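Local atomic coordinates of endo-xylogalacturonan hydrolase A (PDB entry 4C2L), a protein that hydrolyses xylogalacturonan, the xylose-substituted galacturonan backbone of the hairy regions of pectin, as a secreted glycoside hydrolase of family 28. Residues A[117-125]-A[177-188]; A[267-276]-A[300-311]. All coordinates share one frame; numbering follows the deposited sequence.

Interaction 1: A[117-125]-A[177-188]; sequences GQDAWDLFA and ANSKSDNPPKNT
Ala177 and Asn178 meet the far end of the Trp121 indole, where the loop after strand 168-176 of the family 28 right-handed parallel beta-helix lies against helix 118-126. The CB of Ala177 lies 4.0 Å from Trp121 CZ2, and the carbonyl of Asn178 comes to the ring edge, near its plane. Gln118, bent at chi2 (70°), uses both ends of its amide: NE2 donates in the amide plane to Ser179 OG at 3.0 Å, while Lys180 N reaches Gln118 OE1 at 2.8 Å, almost straight (174°) but from above the carbonyl plane. A water joins that OE1 to Asn178 O and Lys180 NZ. Ser179 and Ser181 each form an ST turn, their OG atoms accepting from Ser181 N and Asn183 N, and Ser179 OG donates to Asn183 O. Asp122 OD1 accepts twice, from Ser181 OG on its syn lone pair and from Asn183 ND2 at 2.9 Å, on the anti side but well out of the carboxylate plane. Pro185 makes a CH-pi contact, its CB 3.5 Å from the centroid of the Trp121 six-membered ring and 13° off the normal. Lys186 CB comes within 3.9 Å of Phe124 CE2, the side chains crossing at about a right angle. Asn187, beside Asp210, the proton donor by similarity, has its OD1 bonded to Arg132 and 3.6 Å from Phe124 CE2.

Interaction 2: A[267-276]-A[300-311]; sequences IKTYPSGGDH and IQSCYGEDDDYC. With SO4 (sulfate ion), chain E; SO4 (sulfate ion), chain H.
With CG of Tyr304 anti to its backbone N (chi1 -171°) and CG of Tyr270 beside its own N (chi1 -81°), the two rings meet as a T-shaped pair at the end of neighbouring rungs of the parallel beta-helix. The edge of Tyr304 points at the face of Tyr270, with planes at 89° and centroids 5.2 Å apart. Parallel pairing precedes them: Gln301 N donates to Ile267 O at 2.8 Å and Thr269 N to Gln301 O, and Tyr304 N then bonds to Thr269 O. Lys268, beside Gln301, makes an off-centre CH-pi contact with Tyr304 through CE. Lys268 NZ donates to O2 of the chain H sulfate at 2.8 Å and weakly to O1 and O3 of the chain E sulfate, both probably from the crystallisation liquor. Lys268 lies near Asp210 and His233, active-site residues by similarity. Pro271 packs its CB 3.5 Å from SG of Cys311, which is disulfide-bonded to Cys303. CD of Glu306 lies over the centre of the Tyr310 ring, 3.8 Å above its plane, and His276 NE2 donates to Glu306 OE2 at 2.8 Å, the acceptor in the imidazole plane. Tyr310 OH donates to Ser272 O at 3.0 Å, on a lone pair in the carbonyl plane.

In the fold
Both contacts involve segments that run from strands of one beta-helix into loops, their centres 28 Å apart and their nearest atoms about 8 Å apart without touching. Interaction 1 is a surface contact of helix 118-126 with an irregular loop, whereas interaction 2 is partly buried and begins as strand pairing between 266-269 and 296-301. Their bonding differs accordingly: every direct hydrogen bond across 117-125 and 177-188 involves a side chain, while 267-276 and 300-311 are joined first by backbone bonds, then by side-chain bonds and by aromatic and proline packing. Both come near Asp210, the probable proton donor, the side chains of Asn187 and Lys268 lying about 3 Å and 6 Å from its side chain.

Interaction 1: A[117-125]-A[177-188]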
loop_
_atom_site.group_PDB
_atom_site.type_symbol
_atom_site.label_atom_id
_atom_site.label_comp_id
_atom_site.label_asym_id
_atom_site.label_seq_id
_atom_site.Cartn_x
_atom_site.Cartn_y
_atom_site.Cartn_z
ATOM N N GLY A 117 -3.766 11.478 -12.303
ATOM C CA GLY A 117 -2.340 11.412 -12.030
ATOM C C GLY A 117 -1.403 11.468 -13.220
ATOM O O GLY A 117 -0.198 11.518 -13.033
ATOM N N GLN A 118 -1.933 11.446 -14.444
ATOM C CA GLN A 118 -1.053 11.308 -15.623
ATOM C C GLN A 118 0.043 12.370 -15.659
ATOM O O GLN A 118 1.215 12.052 -15.883
ATOM C CB GLN A 118 -1.854 11.382 -16.936
ATOM C CG GLN A 118 -0.995 11.076 -18.161
ATOM C CD GLN A 118 -0.569 9.608 -18.233
ATOM O OE1 GLN A 118 -1.404 8.700 -18.134
ATOM N NE2 GLN A 118 0.730 9.367 -18.399
ATOM N N ASP A 119 -0.345 13.628 -15.473
ATOM C CA ASP A 119 0.637 14.705 -15.555
ATOM C C ASP A 119 1.739 14.531 -14.509
ATOM O O ASP A 119 2.915 14.768 -14.798
ATOM C CB ASP A 119 -0.028 16.072 -15.401
ATOM C CG ASP A 119 -0.837 16.476 -16.620
ATOM O OD1 ASP A 119 -0.852 15.743 -17.635
ATOM O OD2 ASP A 119 -1.480 17.540 -16.545
ATOM N N ALA A 120 1.349 14.119 -13.305
ATOM C CA ALA A 120 2.306 13.876 -12.228
ATOM C C ALA A 120 3.257 12.752 -12.609
ATOM O O ALA A 120 4.461 12.845 -12.356
ATOM C CB ALA A 120 1.584 13.562 -10.924
ATOM N N TRP A 121 2.739 11.682 -13.219
ATOM C CA TRP A 121 3.640 10.579 -13.586
ATOM C C TRP A 121 4.628 10.999 -14.632
ATOM O O TRP A 121 5.783 10.599 -14.600
ATOM C CB TRP A 121 2.878 9.359 -14.088
ATOM C CG TRP A 121 1.821 8.875 -13.146
ATOM C CD1 TRP A 121 1.818 8.943 -11.749
ATOM C CD2 TRP A 121 0.565 8.214 -13.507
ATOM N NE1 TRP A 121 0.656 8.392 -11.246
ATOM C CE2 TRP A 121 -0.126 7.928 -12.255
ATOM C CE3 TRP A 121 -0.044 7.856 -14.721
ATOM C CZ2 TRP A 121 -1.381 7.310 -12.226
ATOM C CZ3 TRP A 121 -1.293 7.222 -14.680
ATOM C CH2 TRP A 121 -1.946 6.951 -13.465
ATOM N N ASP A 122 4.179 11.811 -15.581
ATOM C CA ASP A 122 5.063 12.260 -16.656
ATOM C C ASP A 122 6.102 13.248 -16.148
ATOM O O ASP A 122 7.271 13.182 -16.545
ATOM C CB ASP A 122 4.242 12.868 -17.797
ATOM C CG ASP A 122 3.404 11.825 -18.535
ATOM O OD1 ASP A 122 3.824 10.669 -18.695
ATOM O OD2 ASP A 122 2.324 12.188 -18.999
ATOM N N LEU A 123 5.691 14.143 -15.250
ATOM C CA LEU A 123 6.628 15.080 -14.628
ATOM C C LEU A 123 7.658 14.340 -13.775
ATOM O O LEU A 123 8.855 14.575 -13.895
ATOM C CB LEU A 123 5.888 16.122 -13.792
ATOM C CG LEU A 123 6.730 17.204 -13.112
ATOM C CD1 LEU A 123 7.649 17.908 -14.107
ATOM C CD2 LEU A 123 5.798 18.214 -12.451
ATOM N N PHE A 124 7.186 13.426 -12.933
ATOM C CA PHE A 124 8.103 12.649 -12.102
ATOM C C PHE A 124 9.108 11.854 -12.955
ATOM O O PHE A 124 10.259 11.696 -12.572
ATOM C CB PHE A 124 7.317 11.697 -11.216
ATOM C CG PHE A 124 8.183 10.888 -10.308
ATOM C CD1 PHE A 124 8.790 11.493 -9.216
ATOM C CD2 PHE A 124 8.423 9.537 -10.561
ATOM C CE1 PHE A 124 9.600 10.761 -8.365
ATOM C CE2 PHE A 124 9.240 8.803 -9.716
ATOM C CZ PHE A 124 9.833 9.425 -8.620
ATOM N N ALA A 125 8.655 11.343 -14.099
ATOM C CA ALA A 125 9.520 10.564 -14.995
ATOM C C ALA A 125 10.715 11.385 -15.485
ATOM O O ALA A 125 11.816 10.852 -15.608
ATOM C CB ALA A 125 8.719 10.024 -16.176
ATOM N N ALA A 177 -4.372 2.280 -11.485
ATOM C CA ALA A 177 -3.530 3.331 -12.043
ATOM C C ALA A 177 -3.012 2.808 -13.372
ATOM O O ALA A 177 -2.307 1.793 -13.393
ATOM C CB ALA A 177 -2.373 3.632 -11.095
ATOM N N ASN A 178 -3.390 3.478 -14.469
ATOM C CA ASN A 178 -2.960 3.109 -15.818
ATOM C C ASN A 178 -2.506 4.337 -16.574
ATOM O O ASN A 178 -3.267 5.288 -16.706
ATOM C CB ASN A 178 -4.108 2.448 -16.581
ATOM C CG ASN A 178 -4.462 1.087 -16.013
ATOM O OD1 ASN A 178 -5.411 0.968 -15.235
ATOM N ND2 ASN A 178 -3.671 0.070 -16.346
ATOM N N SER A 179 -1.262 4.311 -17.036
ATOM C CA SER A 179 -0.697 5.418 -17.793
ATOM C C SER A 179 -1.109 5.347 -19.256
ATOM O O SER A 179 -1.137 4.279 -19.845
ATOM C CB SER A 179 0.824 5.372 -17.731
ATOM O OG SER A 179 1.359 6.444 -18.497
ATOM N N LYS A 180 -1.421 6.503 -19.823
ATOM C CA LYS A 180 -1.717 6.635 -21.247
ATOM C C LYS A 180 -0.449 6.806 -22.091
ATOM O O LYS A 180 -0.517 6.907 -23.325
ATOM C CB LYS A 180 -2.656 7.823 -21.439
ATOM C CG LYS A 180 -4.065 7.532 -20.952
ATOM C CD LYS A 180 -5.020 8.680 -21.251
ATOM C CE LYS A 180 -5.339 9.501 -20.012
ATOM N NZ LYS A 180 -6.040 8.719 -18.940
ATOM N N SER A 181 0.707 6.839 -21.434
ATOM C CA SER A 181 1.979 7.003 -22.142
ATOM C C SER A 181 2.919 5.862 -21.788
ATOM O O SER A 181 2.491 4.863 -21.213
ATOM C CB SER A 181 2.621 8.347 -21.792
ATOM O OG SER A 181 3.111 8.371 -20.473
ATOM N N ASP A 182 4.195 6.039 -22.108
ATOM C CA ASP A 182 5.217 5.046 -21.807
ATOM C C ASP A 182 5.768 5.222 -20.404
ATOM O O ASP A 182 6.539 4.389 -19.940
ATOM C CB ASP A 182 6.366 5.157 -22.804
ATOM C CG ASP A 182 5.924 4.884 -24.228
ATOM O OD1 ASP A 182 5.562 3.718 -24.500
ATOM O OD2 ASP A 182 5.936 5.831 -25.060
ATOM N N ASN A 183 5.402 6.319 -19.746
ATOM C CA ASN A 183 5.835 6.539 -18.365
ATOM C C ASN A 183 4.904 5.809 -17.418
ATOM O O ASN A 183 3.705 6.050 -17.438
ATOM C CB ASN A 183 5.848 8.026 -18.033
ATOM C CG ASN A 183 6.909 8.778 -18.809
ATOM O OD1 ASN A 183 8.024 8.290 -18.974
ATOM N ND2 ASN A 183 6.577 9.971 -19.247
ATOM N N PRO A 184 5.456 4.912 -16.577
ATOM C CA PRO A 184 4.590 4.147 -15.677
ATOM C C PRO A 184 4.070 4.978 -14.500
ATOM O O PRO A 184 4.629 6.052 -14.185
ATOM C CB PRO A 184 5.495 3.010 -15.172
ATOM C CG PRO A 184 6.886 3.453 -15.439
ATOM C CD PRO A 184 6.888 4.591 -16.417
ATOM N N PRO A 185 2.986 4.505 -13.864
ATOM C CA PRO A 185 2.450 5.184 -12.677
ATOM C C PRO A 185 3.304 4.828 -11.448
ATOM O O PRO A 185 2.905 4.016 -10.614
ATOM C CB PRO A 185 1.036 4.622 -12.559
ATOM C CG PRO A 185 1.069 3.295 -13.257
ATOM C CD PRO A 185 2.141 3.380 -14.306
ATOM N N LYS A 186 4.480 5.443 -11.356
ATOM C CA LYS A 186 5.455 5.108 -10.310
ATOM C C LYS A 186 4.918 5.368 -8.900
ATOM O O LYS A 186 4.224 6.351 -8.677
ATOM C CB LYS A 186 6.719 5.950 -10.482
ATOM C CG LYS A 186 7.558 5.604 -11.693
ATOM C CD LYS A 186 8.259 4.276 -11.534
ATOM C CE LYS A 186 9.325 4.112 -12.612
ATOM N NZ LYS A 186 10.004 2.786 -12.483
ATOM N N ASN A 187 5.265 4.486 -7.962
ATOM C CA ASN A 187 4.993 4.704 -6.536
ATOM C C ASN A 187 3.509 4.817 -6.221
ATOM O O ASN A 187 3.129 5.523 -5.291
ATOM C CB ASN A 187 5.740 5.953 -6.043
ATOM C CG ASN A 187 7.220 5.912 -6.388
ATOM O OD1 ASN A 187 7.687 6.664 -7.245
ATOM N ND2 ASN A 187 7.966 5.013 -5.725
ATOM N N THR A 188 2.682 4.124 -7.004
ATOM C CA THR A 188 1.247 4.115 -6.760
ATOM C C THR A 188 0.869 3.017 -5.763
ATOM O O THR A 188 0.012 2.176 -6.049
ATOM C CB THR A 188 0.446 4.013 -8.072
ATOM O OG1 THR A 188 1.015 2.997 -8.916
ATOM C CG2 THR A 188 0.487 5.382 -8.793
HETATM O O HOH W 1 -3.890 8.260 -17.188
HETATM O O HOH W 2 6.578 7.965 -14.147
#

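Interaction 2: A[267-276]-A[300-311]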
loop_
_atom_site.group_PDB
_atom_site.type_symbol
_atom_site.label_atom_id
_atom_site.label_comp_id
_atom_site.label_asym_id
_atom_site.label_seq_id
_atom_site.Cartn_x
_atom_site.Cartn_y
_atom_site.Cartn_z
ATOM N N ILE A 267 9.814 -9.013 2.769
ATOM C CA ILE A 267 10.279 -8.165 3.862
ATOM C C ILE A 267 11.522 -7.425 3.380
ATOM O O ILE A 267 12.405 -8.043 2.777
ATOM C CB ILE A 267 10.625 -9.013 5.115
ATOM C CG1 ILE A 267 9.368 -9.757 5.599
ATOM C CG2 ILE A 267 11.166 -8.105 6.232
ATOM C CD1 ILE A 267 9.623 -10.810 6.662
ATOM N N LYS A 268 11.601 -6.114 3.639
ATOM C CA LYS A 268 12.749 -5.321 3.204
ATOM C C LYS A 268 13.260 -4.498 4.363
ATOM O O LYS A 268 12.524 -3.692 4.921
ATOM C CB LYS A 268 12.384 -4.307 2.113
ATOM C CG LYS A 268 11.516 -4.776 0.981
ATOM C CD LYS A 268 11.543 -3.748 -0.152
ATOM C CE LYS A 268 10.974 -2.401 0.254
ATOM N NZ LYS A 268 10.464 -1.632 -0.930
ATOM N N THR A 269 14.526 -4.675 4.723
ATOM C CA THR A 269 15.092 -3.874 5.804
ATOM C C THR A 269 16.434 -3.303 5.363
ATOM O O THR A 269 17.153 -3.915 4.589
ATOM C CB THR A 269 15.263 -4.693 7.105
ATOM O OG1 THR A 269 16.103 -5.829 6.855
ATOM C CG2 THR A 269 13.895 -5.192 7.615
ATOM N N TYR A 270 16.763 -2.125 5.879
ATOM C CA TYR A 270 18.063 -1.525 5.644
ATOM C C TYR A 270 19.128 -2.274 6.440
ATOM O O TYR A 270 18.841 -2.826 7.494
ATOM C CB TYR A 270 18.046 -0.064 6.081
ATOM C CG TYR A 270 17.436 0.858 5.048
ATOM C CD1 TYR A 270 16.053 1.063 4.992
ATOM C CD2 TYR A 270 18.247 1.541 4.138
ATOM C CE1 TYR A 270 15.492 1.914 4.037
ATOM C CE2 TYR A 270 17.696 2.393 3.189
ATOM C CZ TYR A 270 16.325 2.577 3.148
ATOM O OH TYR A 270 15.793 3.432 2.199
ATOM N N PRO A 271 20.362 -2.296 5.931
ATOM C CA PRO A 271 21.444 -2.873 6.738
ATOM C C PRO A 271 21.862 -1.909 7.850
ATOM O O PRO A 271 21.214 -0.876 8.049
ATOM C CB PRO A 271 22.566 -3.041 5.718
ATOM C CG PRO A 271 22.336 -1.915 4.761
ATOM C CD PRO A 271 20.828 -1.888 4.594
ATOM N N SER A 272 22.931 -2.237 8.579
ATOM C CA SER A 272 23.407 -1.339 9.625
ATOM C C SER A 272 24.304 -0.245 9.028
ATOM O O SER A 272 24.408 -0.112 7.807
ATOM C CB SER A 272 24.150 -2.114 10.715
ATOM O OG SER A 272 25.239 -2.825 10.150
ATOM N N GLY A 273 24.939 0.541 9.892
ATOM C CA GLY A 273 25.830 1.613 9.435
ATOM C C GLY A 273 25.090 2.910 9.171
ATOM O O GLY A 273 23.856 2.949 9.126
ATOM N N GLY A 274 25.850 3.991 9.010
ATOM C CA GLY A 274 25.269 5.297 8.742
ATOM C C GLY A 274 24.226 5.678 9.768
ATOM O O GLY A 274 24.442 5.531 10.970
ATOM N N ASP A 275 23.083 6.154 9.287
ATOM C CA ASP A 275 21.999 6.581 10.157
ATOM C C ASP A 275 20.920 5.513 10.283
ATOM O O ASP A 275 19.864 5.765 10.860
ATOM C CB ASP A 275 21.381 7.878 9.626
ATOM C CG ASP A 275 22.280 9.083 9.846
ATOM O OD1 ASP A 275 23.328 8.942 10.520
ATOM O OD2 ASP A 275 21.931 10.175 9.351
ATOM N N HIS A 276 21.189 4.327 9.749
ATOM C CA HIS A 276 20.187 3.257 9.749
ATOM C C HIS A 276 19.915 2.794 11.137
ATOM O O HIS A 276 20.805 2.806 11.986
ATOM C CB HIS A 276 20.636 2.076 8.904
ATOM C CG HIS A 276 20.982 2.434 7.481
ATOM N ND1 HIS A 276 20.233 3.282 6.741
ATOM C CD2 HIS A 276 22.024 2.017 6.666
ATOM C CE1 HIS A 276 20.790 3.420 5.520
ATOM N NE2 HIS A 276 21.879 2.636 5.471
ATOM N N ILE A 300 13.198 -11.883 0.918
ATOM C CA ILE A 300 13.685 -11.126 2.048
ATOM C C ILE A 300 14.901 -10.349 1.586
ATOM O O ILE A 300 15.874 -10.932 1.060
ATOM C CB ILE A 300 14.055 -12.022 3.244
ATOM C CG1 ILE A 300 12.804 -12.752 3.774
ATOM C CG2 ILE A 300 14.684 -11.172 4.347
ATOM C CD1 ILE A 300 13.123 -13.798 4.829
ATOM N N GLN A 301 14.840 -9.037 1.793
ATOM C CA GLN A 301 15.945 -8.148 1.502
ATOM C C GLN A 301 16.470 -7.600 2.805
ATOM O O GLN A 301 15.703 -7.056 3.602
ATOM C CB GLN A 301 15.487 -6.994 0.597
ATOM C CG GLN A 301 15.167 -7.429 -0.826
ATOM C CD GLN A 301 14.419 -6.347 -1.584
ATOM O OE1 GLN A 301 15.031 -5.431 -2.138
ATOM N NE2 GLN A 301 13.102 -6.434 -1.592
ATOM N N SER A 302 17.776 -7.759 3.031
ATOM C CA SER A 302 18.412 -7.262 4.245
ATOM C C SER A 302 19.477 -6.213 3.924
ATOM O O SER A 302 20.111 -5.659 4.828
ATOM C CB SER A 302 19.057 -8.416 5.011
ATOM O OG SER A 302 20.016 -9.070 4.201
ATOM N N CYS A 303 19.664 -5.952 2.638
ATOM C CA CYS A 303 20.650 -4.972 2.171
ATOM C C CYS A 303 19.919 -3.869 1.390
ATOM O O CYS A 303 20.437 -3.321 0.409
ATOM C CB CYS A 303 21.705 -5.674 1.307
ATOM S SG CYS A 303 23.187 -4.689 0.947
ATOM N N TYR A 304 18.704 -3.549 1.828
ATOM C CA TYR A 304 17.896 -2.566 1.119
ATOM C C TYR A 304 18.565 -1.196 1.108
ATOM O O TYR A 304 19.027 -0.715 2.145
ATOM C CB TYR A 304 16.503 -2.456 1.726
ATOM C CG TYR A 304 15.582 -1.603 0.894
ATOM C CD1 TYR A 304 15.017 -2.101 -0.281
ATOM C CD2 TYR A 304 15.284 -0.296 1.276
ATOM C CE1 TYR A 304 14.175 -1.318 -1.051
ATOM C CE2 TYR A 304 14.438 0.500 0.514
ATOM C CZ TYR A 304 13.888 -0.023 -0.643
ATOM O OH TYR A 304 13.044 0.762 -1.396
ATOM N N GLY A 305 18.614 -0.582 -0.072
ATOM C CA GLY A 305 19.142 0.777 -0.215
ATOM C C GLY A 305 20.658 0.871 -0.230
ATOM O O GLY A 305 21.209 1.969 -0.209
ATOM N N GLU A 306 21.337 -0.270 -0.255
ATOM C CA GLU A 306 22.803 -0.291 -0.252
ATOM C C GLU A 306 23.311 -1.391 -1.179
ATOM O O GLU A 306 22.513 -2.148 -1.733
ATOM C CB GLU A 306 23.347 -0.461 1.177
ATOM C CG GLU A 306 22.791 0.526 2.208
ATOM C CD GLU A 306 23.357 1.939 2.111
ATOM O OE1 GLU A 306 24.204 2.208 1.238
ATOM O OE2 GLU A 306 22.965 2.797 2.928
ATOM N N ASP A 307 24.626 -1.464 -1.390
ATOM C CA ASP A 307 25.171 -2.540 -2.224
ATOM C C ASP A 307 25.849 -3.648 -1.416
ATOM O O ASP A 307 26.012 -3.532 -0.201
ATOM C CB ASP A 307 26.084 -2.003 -3.344
ATOM C CG ASP A 307 27.299 -1.245 -2.822
ATOM O OD1 ASP A 307 27.840 -1.575 -1.744
ATOM O OD2 ASP A 307 27.732 -0.308 -3.523
ATOM N N ASP A 308 26.233 -4.718 -2.110
ATOM C CA ASP A 308 26.839 -5.896 -1.482
ATOM C C ASP A 308 28.067 -5.590 -0.632
ATOM O O ASP A 308 28.190 -6.110 0.477
ATOM C CB ASP A 308 27.165 -6.966 -2.532
ATOM C CG ASP A 308 25.916 -7.581 -3.150
ATOM O OD1 ASP A 308 24.796 -7.142 -2.807
ATOM O OD2 ASP A 308 26.045 -8.508 -3.981
ATOM N N ASP A 309 28.970 -4.752 -1.143
ATOM C CA ASP A 309 30.193 -4.412 -0.409
ATOM C C ASP A 309 29.910 -3.649 0.875
ATOM O O ASP A 309 30.597 -3.841 1.884
ATOM C CB ASP A 309 31.165 -3.617 -1.287
ATOM C CG ASP A 309 31.835 -4.480 -2.344
ATOM O OD1 ASP A 309 31.814 -5.726 -2.228
ATOM O OD2 ASP A 309 32.383 -3.903 -3.302
ATOM N N TYR A 310 28.898 -2.785 0.829
ATOM C CA TYR A 310 28.468 -2.034 1.999
ATOM C C TYR A 310 27.961 -2.997 3.071
ATOM O O TYR A 310 28.268 -2.848 4.262
ATOM C CB TYR A 310 27.373 -1.025 1.628
ATOM C CG TYR A 310 26.903 -0.210 2.805
ATOM C CD1 TYR A 310 25.930 -0.705 3.681
ATOM C CD2 TYR A 310 27.443 1.046 3.062
ATOM C CE1 TYR A 310 25.510 0.036 4.769
ATOM C CE2 TYR A 310 27.030 1.795 4.149
ATOM C CZ TYR A 310 26.063 1.286 4.997
ATOM O OH TYR A 310 25.654 2.029 6.074
ATOM N N CYS A 311 27.189 -3.989 2.642
ATOM C CA CYS A 311 26.557 -4.915 3.575
ATOM C C CYS A 311 27.534 -5.919 4.173
ATOM O O CYS A 311 27.314 -6.417 5.277
ATOM C CB CYS A 311 25.322 -5.568 2.945
ATOM S SG CYS A 311 24.007 -4.332 2.776
HETATM S S SO4 E . 10.209 2.056 0.427
HETATM O O1 SO4 E . 10.076 1.688 -0.999
HETATM O O2 SO4 E . 11.639 2.346 0.702
HETATM O O3 SO4 E . 9.704 0.911 1.199
HETATM O O4 SO4 E . 9.442 3.284 0.699
HETATM S S SO4 H . 11.040 -1.990 -4.467
HETATM O O1 SO4 H . 11.868 -1.739 -5.668
HETATM O O2 SO4 H . 11.909 -2.017 -3.274
HETATM O O3 SO4 H . 10.391 -3.308 -4.630
HETATM O O4 SO4 H . 9.990 -0.951 -4.310
HETATM O O HOH W 3 11.400 -8.017 -0.104
HETATM O O HOH W 4 18.749 -5.549 7.262
HETATM O O HOH W 5 15.234 -8.337 6.201
#